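Local coordinates for protein nicotinate phosphoribosyltransferase (Saccharomyces cerevisiae, PDB 1VLP) that catalyses the ATP-dependent synthesis of nicotinate ribonucleotide from nicotinate and phosphoribosyl diphosphate, the first step in making NAD from nicotinic acid, at residues Met26-Thr30 with Ile89-Pro93; Glu80-Leu85 with Ile228-Lys232; Glu153-Lys157 with Ser383-Asn387. All blocks are in the same frame, centred on the assembly; numbering follows the deposited sequence.

Overall arrangement
Interactions 1 and 2 adjoin, their centres about 11 Å apart, and share a run of apolar packing: Ile29 of interaction 1 meets Ile228 and Leu85 of interaction 2, and helix 79-88 in interaction 2 leads straight into the turn at 89-92 of interaction 1. Interaction 1 is buried and almost wholly apolar, whereas interaction 2 grades from buried aliphatic contacts to a salt bridge at exposed Glu80 and, at the far end of the Tyr84 ring, a water bridge. Interaction 3 lies across the chain's centre from interaction 1, about 30 Å away between centres, and is a buried contact of aromatic rings with a loop backbone. It touches neither of the others.

Interaction 1 of 3, residues Met26-Thr30 with Ile89-Pro93; sequences MYKIT and IPYLP
Ile89 and Met26, the residues with most surface buried here, reach toward each other end to end. Met26 is deposited as selenomethionine, and its selenium, SE, lies 4.0 Å from CD1 of Ile89. The methyl CE beyond it is also in contact with the Ile89 branch, 4.0 Å from CG2. This reach depends on an extended chain: CG stands opposite the backbone N (chi1 170°), and the chain stays extended through the next two torsions. The same methyl comes obliquely to the phenol of Tyr91 from the opposite direction, CE standing 3.1 Å from OH, a close approach for a methyl and a hydroxyl oxygen. Ile89 CG2 lies over one face of that ring toward its rim, 3.4 Å above the plane, so one aliphatic branch serves both the selenomethionine and the tyrosine.

Residues 89-92 form a type I beta turn, closed by the bond from Leu92 N to Ile89 O; it joins helix 79-88 to helix 94-101, with Pro93 as the N-cap residue of the second. Opposite it, helix 26-38 begins in the N-terminal part of the enzyme, and Tyr27 on it probably binds nicotinate, as in relatives.

Leu92 brings both its methyls to the helix. CD1 meets Ile29 CG2 at 4.3 Å, and CD2 approaches Thr30 CG2 at 4.4 Å. Thr30 CG2 also touches Ile89 CG2, so the threonine methyl faces both aliphatic residues of the turn. Away from the turn, Lys28 NZ forms salt bridges with Glu144 and Glu245, and Tyr27 OH hydrogen-bonds to Glu144. Trp268 of helix 260-272 packs against Thr30, while Tyr96 of helix 94-101 touches Ile29.

Interaction 2 of 3, residues Glu80-Leu85 with Ile228-Lys232; sequences EEIEYL and ILFAK
Lys232 NZ donates a hydrogen bond of 2.7 Å to Glu80 OE2, and the pair forms a salt bridge. The carboxylate accepts on its anti lone pair, the one turned from its other oxygen. The lysine chain runs extended from the backbone and bends only at its last torsion (chi4 -64°), which swings the ammonium group to the glutamate. A second polar link runs through a water, 2.6 Å from Tyr84 OH and in the plane of the ring at its edge; this water donates a longer bond to Ala231 O, 3.2 Å away.

Between these two links the methylenes of Lys232 lie along one face of the Tyr84 ring, the two side chains passing in opposite directions. CB stands 3.8 Å from the ring centroid and 15° off its normal, a CH-pi contact, while CG and CD follow over CD1 and CG. Ile228 meets the same ring at its edge, with CG2 3.6 Å from Tyr84 CE2, and the Ala231 methyl is 3.5 Å from Tyr84 OH. Replacing Tyr84 by alanine is likely to open a gap between the helices, taking the aromatic support from beneath the Lys232 chain and leaving the water without its phenol partner. Deeper in, Leu85 CD2 touches Ile228 CD1 at 4.3 Å.

The segments belong to helices 79-88 and 228-234 and run almost perpendicular, at 88°, with axes 11.5 Å apart, a spacing spanned by the long Tyr84 and Lys232 side chains. They join the N-terminal region to the part of the chain that carries the parallel sheet, where helix 228-234 follows strand 222-225. Helix 94-101 packs on Ile82 and Leu85, helix 26-38 on Ile228, and helix 197-213 on Phe230.

Interaction 3 of 3, residues Glu153-Lys157 with Ser383-Asn387; sequences EAYFK and SEPLN
This is a buried contact, without hydrogen bonds across it, of Tyr155 and Phe156, near the end of helix 144-159, with the backbone and a leucine of loop 383-387, which leads into strand 388-395. Phe156 turns its edge to the loop backbone: CZ lies 3.3 Å from Glu384 O, which sits in the ring plane, and 3.9 Å from Pro385 CA. Its CG stands opposite the carbonyl carbon (chi1 -68°), carrying the ring toward the loop. Ser383 OG approaches CE1 obliquely but hydrogen-bonds with Arg195, which also makes a cation-pi contact with Phe156.

The helix widens into a pi-type turn at 155-157, and its two rings meet, Tyr155 CD2 lying 3.7 Å above the centre of the Phe156 ring. Strand 388-395 belongs to the antiparallel sheet that holds strand 43-50, so the contact ties the helix to the approach to that sheet.

Leu386 crosses Tyr155 obliquely. Its CD2 reaches Tyr155 CB at 3.8 Å, and CD1 lies over one face of the ring, toward the rim. Phe57 meets Tyr155 edge-to-face, as Trp163 does Phe156. The Pro385 side chain comes within about 4 Å of that of Thr367, inferred to bind phosphoribosyl diphosphate.

Interaction 1 of 3, residues Met26-Thr30 with Ile89-Pro93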
HETATM    1  N   MSE A  26      -5.090  -4.931  -2.279  1.00  4.61           N
HETATM    2  CA  MSE A  26      -5.196  -5.502  -3.629  1.00  5.45           C
HETATM    3  C   MSE A  26      -3.933  -5.370  -4.426  1.00  4.82           C
HETATM    4  O   MSE A  26      -3.602  -6.306  -5.186  1.00  6.39           O
HETATM    5  CB  MSE A  26      -6.327  -4.892  -4.433  1.00  3.41           C
HETATM    6  CG  MSE A  26      -6.304  -5.303  -5.924  1.00 12.25           C
HETATM    7 SE   MSE A  26      -8.001  -4.750  -6.664  1.00 19.49          SE
HETATM    8  CE  MSE A  26      -7.398  -4.713  -8.654  1.00 20.40           C
ATOM      9  N   TYR A  27      -3.186  -4.269  -4.242  1.00  5.56           N
ATOM     10  CA  TYR A  27      -1.936  -4.110  -5.010  1.00  7.53           C
ATOM     11  C   TYR A  27      -0.952  -5.242  -4.746  1.00  8.37           C
ATOM     12  O   TYR A  27      -0.163  -5.586  -5.637  1.00  5.98           O
ATOM     13  CB  TYR A  27      -1.272  -2.743  -4.825  1.00  9.57           C
ATOM     14  CG  TYR A  27      -0.423  -2.597  -3.571  1.00 12.70           C
ATOM     15  CD1 TYR A  27       0.913  -3.005  -3.556  1.00 14.76           C
ATOM     16  CD2 TYR A  27      -0.951  -2.081  -2.417  1.00 12.74           C
ATOM     17  CE1 TYR A  27       1.699  -2.870  -2.403  1.00 17.48           C
ATOM     18  CE2 TYR A  27      -0.163  -1.944  -1.244  1.00 11.89           C
ATOM     19  CZ  TYR A  27       1.143  -2.340  -1.251  1.00 14.82           C
ATOM     20  OH  TYR A  27       1.872  -2.184  -0.094  1.00 17.79           O
ATOM     21  N   LYS A  28      -1.033  -5.887  -3.574  1.00  3.70           N
ATOM     22  CA  LYS A  28      -0.137  -7.028  -3.337  1.00  4.21           C
ATOM     23  C   LYS A  28      -0.413  -8.224  -4.238  1.00  4.56           C
ATOM     24  O   LYS A  28       0.508  -8.867  -4.731  1.00  3.13           O
ATOM     25  CB  LYS A  28      -0.092  -7.415  -1.842  1.00  4.15           C
ATOM     26  CG  LYS A  28       0.483  -6.326  -0.950  1.00  7.21           C
ATOM     27  CD  LYS A  28       2.000  -6.431  -0.627  1.00  9.39           C
ATOM     28  CE  LYS A  28       2.997  -6.215  -1.744  1.00 11.29           C
ATOM     29  NZ  LYS A  28       4.383  -6.177  -1.137  1.00  7.98           N
ATOM     30  N   ILE A  29      -1.683  -8.512  -4.500  1.00  2.51           N
ATOM     31  CA  ILE A  29      -2.062  -9.569  -5.393  1.00  3.32           C
ATOM     32  C   ILE A  29      -1.753  -9.272  -6.838  1.00  2.00           C
ATOM     33  O   ILE A  29      -1.299 -10.139  -7.564  1.00  2.69           O
ATOM     34  CB  ILE A  29      -3.567  -9.944  -5.144  1.00  4.55           C
ATOM     35  CG1 ILE A  29      -3.739 -10.487  -3.710  1.00  5.82           C
ATOM     36  CG2 ILE A  29      -4.119 -10.958  -6.160  1.00  3.94           C
ATOM     37  CD1 ILE A  29      -2.924 -11.758  -3.384  1.00  9.33           C
ATOM     38  N   THR A  30      -2.001  -8.052  -7.284  1.00  3.90           N
ATOM     39  CA  THR A  30      -1.641  -7.705  -8.685  1.00  6.59           C
ATOM     40  C   THR A  30      -0.111  -7.727  -8.865  1.00  2.00           C
ATOM     41  O   THR A  30       0.364  -8.300  -9.861  1.00  3.46           O
ATOM     42  CB  THR A  30      -2.267  -6.389  -9.147  1.00  7.03           C
ATOM     43  OG1 THR A  30      -1.950  -5.339  -8.234  1.00  7.36           O
ATOM     44  CG2 THR A  30      -3.778  -6.542  -9.242  1.00  9.93           C
ATOM     45  N   ILE A  89     -11.234  -9.270 -10.179  1.00  3.79           N
ATOM     46  CA  ILE A  89      -9.992  -8.967 -10.896  1.00  7.23           C
ATOM     47  C   ILE A  89      -9.856  -9.926 -12.065  1.00  5.97           C
ATOM     48  O   ILE A  89      -8.984 -10.796 -12.072  1.00  6.55           O
ATOM     49  CB  ILE A  89      -8.739  -9.002  -9.974  1.00  7.58           C
ATOM     50  CG1 ILE A  89      -9.069  -8.514  -8.541  1.00  8.79           C
ATOM     51  CG2 ILE A  89      -7.645  -8.187 -10.620  1.00 11.24           C
ATOM     52  CD1 ILE A  89      -7.840  -8.603  -7.572  1.00  9.86           C
ATOM     53  N   PRO A  90     -10.746  -9.809 -13.076  1.00  8.14           N
ATOM     54  CA  PRO A  90     -10.830 -10.801 -14.125  1.00  9.39           C
ATOM     55  C   PRO A  90      -9.622 -10.851 -15.044  1.00  9.89           C
ATOM     56  O   PRO A  90      -9.417 -11.848 -15.701  1.00 11.35           O
ATOM     57  CB  PRO A  90     -12.108 -10.395 -14.911  1.00 12.77           C
ATOM     58  CG  PRO A  90     -12.261  -8.987 -14.639  1.00  8.42           C
ATOM     59  CD  PRO A  90     -11.762  -8.758 -13.264  1.00  9.14           C
ATOM     60  N   TYR A  91      -8.821  -9.788 -15.039  1.00  8.47           N
ATOM     61  CA  TYR A  91      -7.617  -9.686 -15.840  1.00  8.40           C
ATOM     62  C   TYR A  91      -6.399 -10.326 -15.205  1.00  7.63           C
ATOM     63  O   TYR A  91      -5.339 -10.329 -15.799  1.00  8.32           O
ATOM     64  CB  TYR A  91      -7.345  -8.208 -16.184  1.00  7.22           C
ATOM     65  CG  TYR A  91      -7.325  -7.261 -15.004  1.00  8.10           C
ATOM     66  CD1 TYR A  91      -6.147  -7.036 -14.283  1.00  9.89           C
ATOM     67  CD2 TYR A  91      -8.487  -6.601 -14.598  1.00  6.49           C
ATOM     68  CE1 TYR A  91      -6.122  -6.182 -13.206  1.00 10.14           C
ATOM     69  CE2 TYR A  91      -8.470  -5.740 -13.523  1.00  7.41           C
ATOM     70  CZ  TYR A  91      -7.291  -5.547 -12.828  1.00 14.11           C
ATOM     71  OH  TYR A  91      -7.280  -4.690 -11.754  1.00 18.06           O
ATOM     72  N   LEU A  92      -6.509 -10.879 -13.987  1.00  8.80           N
ATOM     73  CA  LEU A  92      -5.416 -11.727 -13.484  1.00  8.19           C
ATOM     74  C   LEU A  92      -5.192 -12.850 -14.475  1.00 10.23           C
ATOM     75  O   LEU A  92      -6.158 -13.477 -14.922  1.00 10.60           O
ATOM     76  CB  LEU A  92      -5.727 -12.339 -12.119  1.00  6.92           C
ATOM     77  CG  LEU A  92      -5.847 -11.357 -10.965  1.00  6.83           C
ATOM     78  CD1 LEU A  92      -6.306 -12.081  -9.673  1.00 13.55           C
ATOM     79  CD2 LEU A  92      -4.531 -10.661 -10.714  1.00  9.75           C
ATOM     80  N   PRO A  93      -3.935 -13.093 -14.858  1.00  9.63           N
ATOM     81  CA  PRO A  93      -3.685 -14.177 -15.791  1.00 10.74           C
ATOM     82  C   PRO A  93      -4.134 -15.554 -15.300  1.00  9.28           C
ATOM     83  O   PRO A  93      -3.982 -15.908 -14.125  1.00  5.43           O
ATOM     84  CB  PRO A  93      -2.168 -14.146 -16.022  1.00 11.76           C
ATOM     85  CG  PRO A  93      -1.710 -12.844 -15.496  1.00 10.78           C
ATOM     86  CD  PRO A  93      -2.711 -12.338 -14.519  1.00  9.89           C
TER

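Interaction 2 of 3, residues Glu80-Leu85 with Ile228-Lys232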
ATOM      1  N   GLU A  80     -13.724 -20.191  -2.480  1.00  6.38           N
ATOM      2  CA  GLU A  80     -14.544 -18.959  -2.514  1.00 11.35           C
ATOM      3  C   GLU A  80     -13.655 -17.740  -2.735  1.00  5.11           C
ATOM      4  O   GLU A  80     -14.019 -16.814  -3.444  1.00  7.04           O
ATOM      5  CB  GLU A  80     -15.291 -18.816  -1.181  1.00 14.16           C
ATOM      6  CG  GLU A  80     -16.264 -17.635  -1.059  1.00 24.83           C
ATOM      7  CD  GLU A  80     -17.217 -17.781   0.142  1.00 24.97           C
ATOM      8  OE1 GLU A  80     -17.593 -18.944   0.463  1.00 37.93           O
ATOM      9  OE2 GLU A  80     -17.584 -16.746   0.762  1.00 30.59           O
ATOM     10  N   GLU A  81     -12.457 -17.762  -2.166  1.00  2.67           N
ATOM     11  CA  GLU A  81     -11.517 -16.659  -2.345  1.00  4.77           C
ATOM     12  C   GLU A  81     -11.039 -16.584  -3.788  1.00  4.66           C
ATOM     13  O   GLU A  81     -10.965 -15.487  -4.372  1.00  4.14           O
ATOM     14  CB  GLU A  81     -10.348 -16.793  -1.389  1.00  4.39           C
ATOM     15  CG  GLU A  81     -10.826 -16.516   0.066  1.00 10.32           C
ATOM     16  CD  GLU A  81      -9.783 -16.833   1.088  1.00  8.08           C
ATOM     17  OE1 GLU A  81      -8.771 -17.445   0.702  1.00  7.22           O
ATOM     18  OE2 GLU A  81      -9.999 -16.458   2.276  1.00 13.49           O
ATOM     19  N   ILE A  82     -10.728 -17.732  -4.367  1.00  2.29           N
ATOM     20  CA  ILE A  82     -10.263 -17.742  -5.755  1.00  2.84           C
ATOM     21  C   ILE A  82     -11.412 -17.285  -6.689  1.00  3.75           C
ATOM     22  O   ILE A  82     -11.211 -16.508  -7.637  1.00  3.14           O
ATOM     23  CB  ILE A  82      -9.753 -19.120  -6.135  1.00  3.00           C
ATOM     24  CG1 ILE A  82      -8.464 -19.463  -5.364  1.00  4.65           C
ATOM     25  CG2 ILE A  82      -9.610 -19.260  -7.673  1.00  7.97           C
ATOM     26  CD1 ILE A  82      -7.283 -18.810  -5.822  1.00  4.92           C
ATOM     27  N   GLU A  83     -12.609 -17.761  -6.418  1.00  4.29           N
ATOM     28  CA  GLU A  83     -13.766 -17.279  -7.178  1.00  6.88           C
ATOM     29  C   GLU A  83     -13.894 -15.752  -7.083  1.00  3.39           C
ATOM     30  O   GLU A  83     -14.180 -15.102  -8.090  1.00  2.95           O
ATOM     31  CB  GLU A  83     -15.054 -17.938  -6.736  1.00  6.62           C
ATOM     32  CG  GLU A  83     -16.248 -17.564  -7.674  1.00 14.58           C
ATOM     33  CD  GLU A  83     -15.889 -17.576  -9.201  1.00 26.96           C
ATOM     34  OE1 GLU A  83     -15.488 -18.682  -9.697  1.00 13.99           O
ATOM     35  OE2 GLU A  83     -16.007 -16.478  -9.872  1.00 13.16           O
ATOM     36  N   TYR A  84     -13.740 -15.205  -5.878  1.00  3.09           N
ATOM     37  CA  TYR A  84     -13.819 -13.761  -5.676  1.00  4.62           C
ATOM     38  C   TYR A  84     -12.784 -13.023  -6.519  1.00  3.57           C
ATOM     39  O   TYR A  84     -13.102 -12.008  -7.159  1.00  5.16           O
ATOM     40  CB  TYR A  84     -13.706 -13.369  -4.209  1.00  2.65           C
ATOM     41  CG  TYR A  84     -13.949 -11.902  -3.971  1.00  5.71           C
ATOM     42  CD1 TYR A  84     -15.247 -11.397  -3.982  1.00  2.00           C
ATOM     43  CD2 TYR A  84     -12.898 -11.012  -3.728  1.00  4.88           C
ATOM     44  CE1 TYR A  84     -15.508 -10.069  -3.730  1.00  4.74           C
ATOM     45  CE2 TYR A  84     -13.151  -9.666  -3.531  1.00  5.12           C
ATOM     46  CZ  TYR A  84     -14.455  -9.189  -3.547  1.00  5.15           C
ATOM     47  OH  TYR A  84     -14.729  -7.845  -3.308  1.00  6.36           O
ATOM     48  N   LEU A  85     -11.566 -13.547  -6.557  1.00  3.96           N
ATOM     49  CA  LEU A  85     -10.502 -12.919  -7.331  1.00  5.58           C
ATOM     50  C   LEU A  85     -10.834 -12.953  -8.842  1.00  6.14           C
ATOM     51  O   LEU A  85     -10.630 -11.960  -9.549  1.00  5.88           O
ATOM     52  CB  LEU A  85      -9.142 -13.588  -7.058  1.00  5.46           C
ATOM     53  CG  LEU A  85      -8.499 -13.417  -5.679  1.00  3.96           C
ATOM     54  CD1 LEU A  85      -7.262 -14.288  -5.533  1.00  6.81           C
ATOM     55  CD2 LEU A  85      -8.195 -11.937  -5.386  1.00 10.15           C
ATOM     56  N   ILE A 228      -8.899  -6.579   0.245  1.00  3.07           N
ATOM     57  CA  ILE A 228      -9.741  -7.434  -0.548  1.00  4.72           C
ATOM     58  C   ILE A 228     -10.746  -8.168   0.340  1.00  4.93           C
ATOM     59  O   ILE A 228     -11.923  -8.342  -0.060  1.00  3.52           O
ATOM     60  CB  ILE A 228      -8.909  -8.453  -1.350  1.00  4.15           C
ATOM     61  CG1 ILE A 228      -7.815  -7.794  -2.180  1.00  5.33           C
ATOM     62  CG2 ILE A 228      -9.785  -9.263  -2.259  1.00  4.93           C
ATOM     63  CD1 ILE A 228      -6.865  -8.826  -2.743  1.00  8.76           C
ATOM     64  N   LEU A 229     -10.316  -8.579   1.547  1.00  4.60           N
ATOM     65  CA  LEU A 229     -11.218  -9.307   2.452  1.00  5.50           C
ATOM     66  C   LEU A 229     -12.407  -8.431   2.882  1.00  4.27           C
ATOM     67  O   LEU A 229     -13.536  -8.917   2.887  1.00  4.18           O
ATOM     68  CB  LEU A 229     -10.475  -9.820   3.702  1.00  7.29           C
ATOM     69  CG  LEU A 229     -11.216 -10.874   4.518  1.00 12.68           C
ATOM     70  CD1 LEU A 229     -11.507 -12.073   3.665  1.00 16.09           C
ATOM     71  CD2 LEU A 229     -10.402 -11.286   5.652  1.00  9.73           C
ATOM     72  N   PHE A 230     -12.127  -7.180   3.231  1.00  2.64           N
ATOM     73  CA  PHE A 230     -13.189  -6.223   3.614  1.00  3.83           C
ATOM     74  C   PHE A 230     -14.029  -5.822   2.429  1.00  3.56           C
ATOM     75  O   PHE A 230     -15.216  -5.589   2.583  1.00  4.50           O
ATOM     76  CB  PHE A 230     -12.634  -5.014   4.331  1.00  4.44           C
ATOM     77  CG  PHE A 230     -12.249  -5.297   5.775  1.00  5.46           C
ATOM     78  CD1 PHE A 230     -13.205  -5.758   6.653  1.00  5.08           C
ATOM     79  CD2 PHE A 230     -10.971  -5.088   6.244  1.00  3.11           C
ATOM     80  CE1 PHE A 230     -12.913  -6.005   7.986  1.00  7.83           C
ATOM     81  CE2 PHE A 230     -10.630  -5.365   7.629  1.00  5.27           C
ATOM     82  CZ  PHE A 230     -11.619  -5.828   8.476  1.00  5.85           C
ATOM     83  N   ALA A 231     -13.432  -5.714   1.236  1.00  2.22           N
ATOM     84  CA  ALA A 231     -14.233  -5.471   0.017  1.00  2.25           C
ATOM     85  C   ALA A 231     -15.298  -6.586  -0.125  1.00  3.80           C
ATOM     86  O   ALA A 231     -16.474  -6.338  -0.332  1.00  4.37           O
ATOM     87  CB  ALA A 231     -13.381  -5.500  -1.127  1.00  3.56           C
ATOM     88  N   LYS A 232     -14.836  -7.823  -0.000  1.00  3.84           N
ATOM     89  CA  LYS A 232     -15.715  -9.003  -0.095  1.00  5.13           C
ATOM     90  C   LYS A 232     -16.789  -8.974   0.991  1.00  5.45           C
ATOM     91  O   LYS A 232     -17.971  -9.192   0.696  1.00  4.12           O
ATOM     92  CB  LYS A 232     -14.891 -10.282  -0.025  1.00  6.81           C
ATOM     93  CG  LYS A 232     -15.687 -11.588  -0.269  1.00  6.66           C
ATOM     94  CD  LYS A 232     -14.676 -12.747  -0.308  1.00  7.83           C
ATOM     95  CE  LYS A 232     -15.347 -14.046  -0.662  1.00 15.19           C
ATOM     96  NZ  LYS A 232     -16.317 -14.419   0.393  1.00 17.72           N
TER
HETATM   97  O   HOH W   1     -17.259  -7.064  -3.303  1.00  3.80           O

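Interaction 3 of 3, residues Glu153-Lys157 with Ser383-Asn387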
ATOM      1  N   GLU A 153      -0.718  -4.318  15.345  1.00  4.42           N
ATOM      2  CA  GLU A 153      -1.649  -4.937  16.297  1.00  4.47           C
ATOM      3  C   GLU A 153      -0.964  -5.384  17.605  1.00  3.83           C
ATOM      4  O   GLU A 153      -1.464  -5.115  18.672  1.00  6.39           O
ATOM      5  CB  GLU A 153      -2.440  -6.055  15.621  1.00  5.09           C
ATOM      6  CG  GLU A 153      -3.408  -6.717  16.579  1.00  4.86           C
ATOM      7  CD  GLU A 153      -4.705  -7.212  15.954  1.00  8.01           C
ATOM      8  OE1 GLU A 153      -4.985  -6.992  14.753  1.00  5.51           O
ATOM      9  OE2 GLU A 153      -5.469  -7.835  16.711  1.00  7.68           O
ATOM     10  N   ALA A 154       0.202  -6.018  17.496  1.00  2.07           N
ATOM     11  CA  ALA A 154       1.047  -6.445  18.638  1.00  2.00           C
ATOM     12  C   ALA A 154       1.372  -5.262  19.563  1.00  2.00           C
ATOM     13  O   ALA A 154       1.198  -5.338  20.770  1.00  4.42           O
ATOM     14  CB  ALA A 154       2.321  -7.098  18.143  1.00  2.00           C
ATOM     15  N   TYR A 155       1.813  -4.163  18.948  1.00  2.20           N
ATOM     16  CA  TYR A 155       2.256  -2.988  19.688  1.00  3.43           C
ATOM     17  C   TYR A 155       1.078  -2.464  20.536  1.00  2.00           C
ATOM     18  O   TYR A 155       1.234  -2.205  21.745  1.00  2.58           O
ATOM     19  CB  TYR A 155       2.817  -1.888  18.736  1.00  3.37           C
ATOM     20  CG  TYR A 155       3.353  -0.721  19.499  1.00  2.00           C
ATOM     21  CD1 TYR A 155       4.669  -0.762  20.065  1.00  2.39           C
ATOM     22  CD2 TYR A 155       2.559   0.387  19.758  1.00  4.77           C
ATOM     23  CE1 TYR A 155       5.165   0.284  20.831  1.00  5.23           C
ATOM     24  CE2 TYR A 155       3.042   1.437  20.558  1.00  3.95           C
ATOM     25  CZ  TYR A 155       4.353   1.366  21.090  1.00  4.40           C
ATOM     26  OH  TYR A 155       4.825   2.426  21.881  1.00  6.33           O
ATOM     27  N   PHE A 156      -0.117  -2.346  19.932  1.00  2.00           N
ATOM     28  CA  PHE A 156      -1.284  -1.799  20.638  1.00  3.17           C
ATOM     29  C   PHE A 156      -2.024  -2.769  21.531  1.00  4.75           C
ATOM     30  O   PHE A 156      -2.848  -2.362  22.300  1.00  3.58           O
ATOM     31  CB  PHE A 156      -2.195  -1.053  19.680  1.00  2.41           C
ATOM     32  CG  PHE A 156      -1.544   0.197  19.179  1.00  3.32           C
ATOM     33  CD1 PHE A 156      -1.376   1.290  20.046  1.00  3.46           C
ATOM     34  CD2 PHE A 156      -0.995   0.265  17.913  1.00  2.56           C
ATOM     35  CE1 PHE A 156      -0.724   2.461  19.621  1.00  4.17           C
ATOM     36  CE2 PHE A 156      -0.367   1.423  17.482  1.00  3.83           C
ATOM     37  CZ  PHE A 156      -0.232   2.507  18.335  1.00  3.17           C
ATOM     38  N   LYS A 157      -1.698  -4.037  21.389  1.00  2.74           N
ATOM     39  CA  LYS A 157      -2.214  -5.093  22.265  1.00  4.49           C
ATOM     40  C   LYS A 157      -1.387  -5.269  23.530  1.00  5.31           C
ATOM     41  O   LYS A 157      -1.937  -5.511  24.618  1.00  4.79           O
ATOM     42  CB  LYS A 157      -2.247  -6.412  21.458  1.00  7.09           C
ATOM     43  CG  LYS A 157      -3.134  -7.498  21.974  1.00 15.09           C
ATOM     44  CD  LYS A 157      -3.100  -8.733  20.987  1.00 13.80           C
ATOM     45  CE  LYS A 157      -4.069  -9.822  21.426  1.00 22.95           C
ATOM     46  NZ  LYS A 157      -5.504  -9.385  21.327  1.00 18.82           N
ATOM     47  N   SER A 383      -3.092   9.270  20.559  1.00  5.41           N
ATOM     48  CA  SER A 383      -2.352   8.058  20.753  1.00  5.35           C
ATOM     49  C   SER A 383      -1.598   7.822  19.457  1.00  6.10           C
ATOM     50  O   SER A 383      -2.195   7.464  18.447  1.00  5.11           O
ATOM     51  CB  SER A 383      -3.264   6.868  21.056  1.00  4.46           C
ATOM     52  OG  SER A 383      -2.527   5.681  21.137  1.00  3.03           O
ATOM     53  N   GLU A 384      -0.289   7.993  19.496  0.50  2.00           N
ATOM     54  CA  GLU A 384       0.483   7.985  18.287  0.50  2.34           C
ATOM     55  C   GLU A 384       0.542   6.593  17.642  0.50  2.00           C
ATOM     56  O   GLU A 384       0.820   5.641  18.332  0.50  2.00           O
ATOM     57  CB  GLU A 384       1.881   8.452  18.609  0.50  9.96           C
ATOM     58  CG  GLU A 384       1.901   9.880  19.115  0.50  7.86           C
ATOM     59  CD  GLU A 384       1.904  10.905  17.999  0.50 14.95           C
ATOM     60  OE1 GLU A 384       1.362  10.630  16.899  0.50 14.99           O
ATOM     61  OE2 GLU A 384       2.453  11.998  18.240  0.50  9.79           O
ATOM     62  N   PRO A 385       0.307   6.494  16.320  1.00  5.76           N
ATOM     63  CA  PRO A 385       0.596   5.225  15.596  1.00  8.50           C
ATOM     64  C   PRO A 385       2.069   4.865  15.523  1.00  7.21           C
ATOM     65  O   PRO A 385       2.960   5.723  15.680  1.00  6.78           O
ATOM     66  CB  PRO A 385       0.126   5.505  14.158  1.00 12.58           C
ATOM     67  CG  PRO A 385      -0.801   6.599  14.263  1.00 14.71           C
ATOM     68  CD  PRO A 385      -0.228   7.475  15.375  1.00  7.01           C
ATOM     69  N   LEU A 386       2.322   3.589  15.306  1.00  5.54           N
ATOM     70  CA  LEU A 386       3.661   3.100  15.041  1.00  7.29           C
ATOM     71  C   LEU A 386       3.956   3.375  13.579  1.00  9.26           C
ATOM     72  O   LEU A 386       3.190   2.923  12.723  1.00 12.48           O
ATOM     73  CB  LEU A 386       3.664   1.592  15.335  1.00  9.83           C
ATOM     74  CG  LEU A 386       4.961   0.847  15.403  1.00 13.80           C
ATOM     75  CD1 LEU A 386       5.842   1.407  16.531  1.00 10.77           C
ATOM     76  CD2 LEU A 386       4.649  -0.643  15.619  1.00  9.78           C
ATOM     77  N   ASN A 387       5.035   4.118  13.303  1.00  6.90           N
ATOM     78  CA  ASN A 387       5.463   4.488  11.937  1.00  8.60           C
ATOM     79  C   ASN A 387       6.480   3.454  11.447  1.00  3.98           C
ATOM     80  O   ASN A 387       7.711   3.700  11.510  1.00  7.34           O
ATOM     81  CB  ASN A 387       6.094   5.869  11.948  1.00 11.13           C
ATOM     82  CG  ASN A 387       6.508   6.399  10.536  1.00 15.20           C
ATOM     83  OD1 ASN A 387       6.376   5.717   9.509  1.00 16.95           O
ATOM     84  ND2 ASN A 387       7.038   7.622  10.509  1.00 18.47           N
TER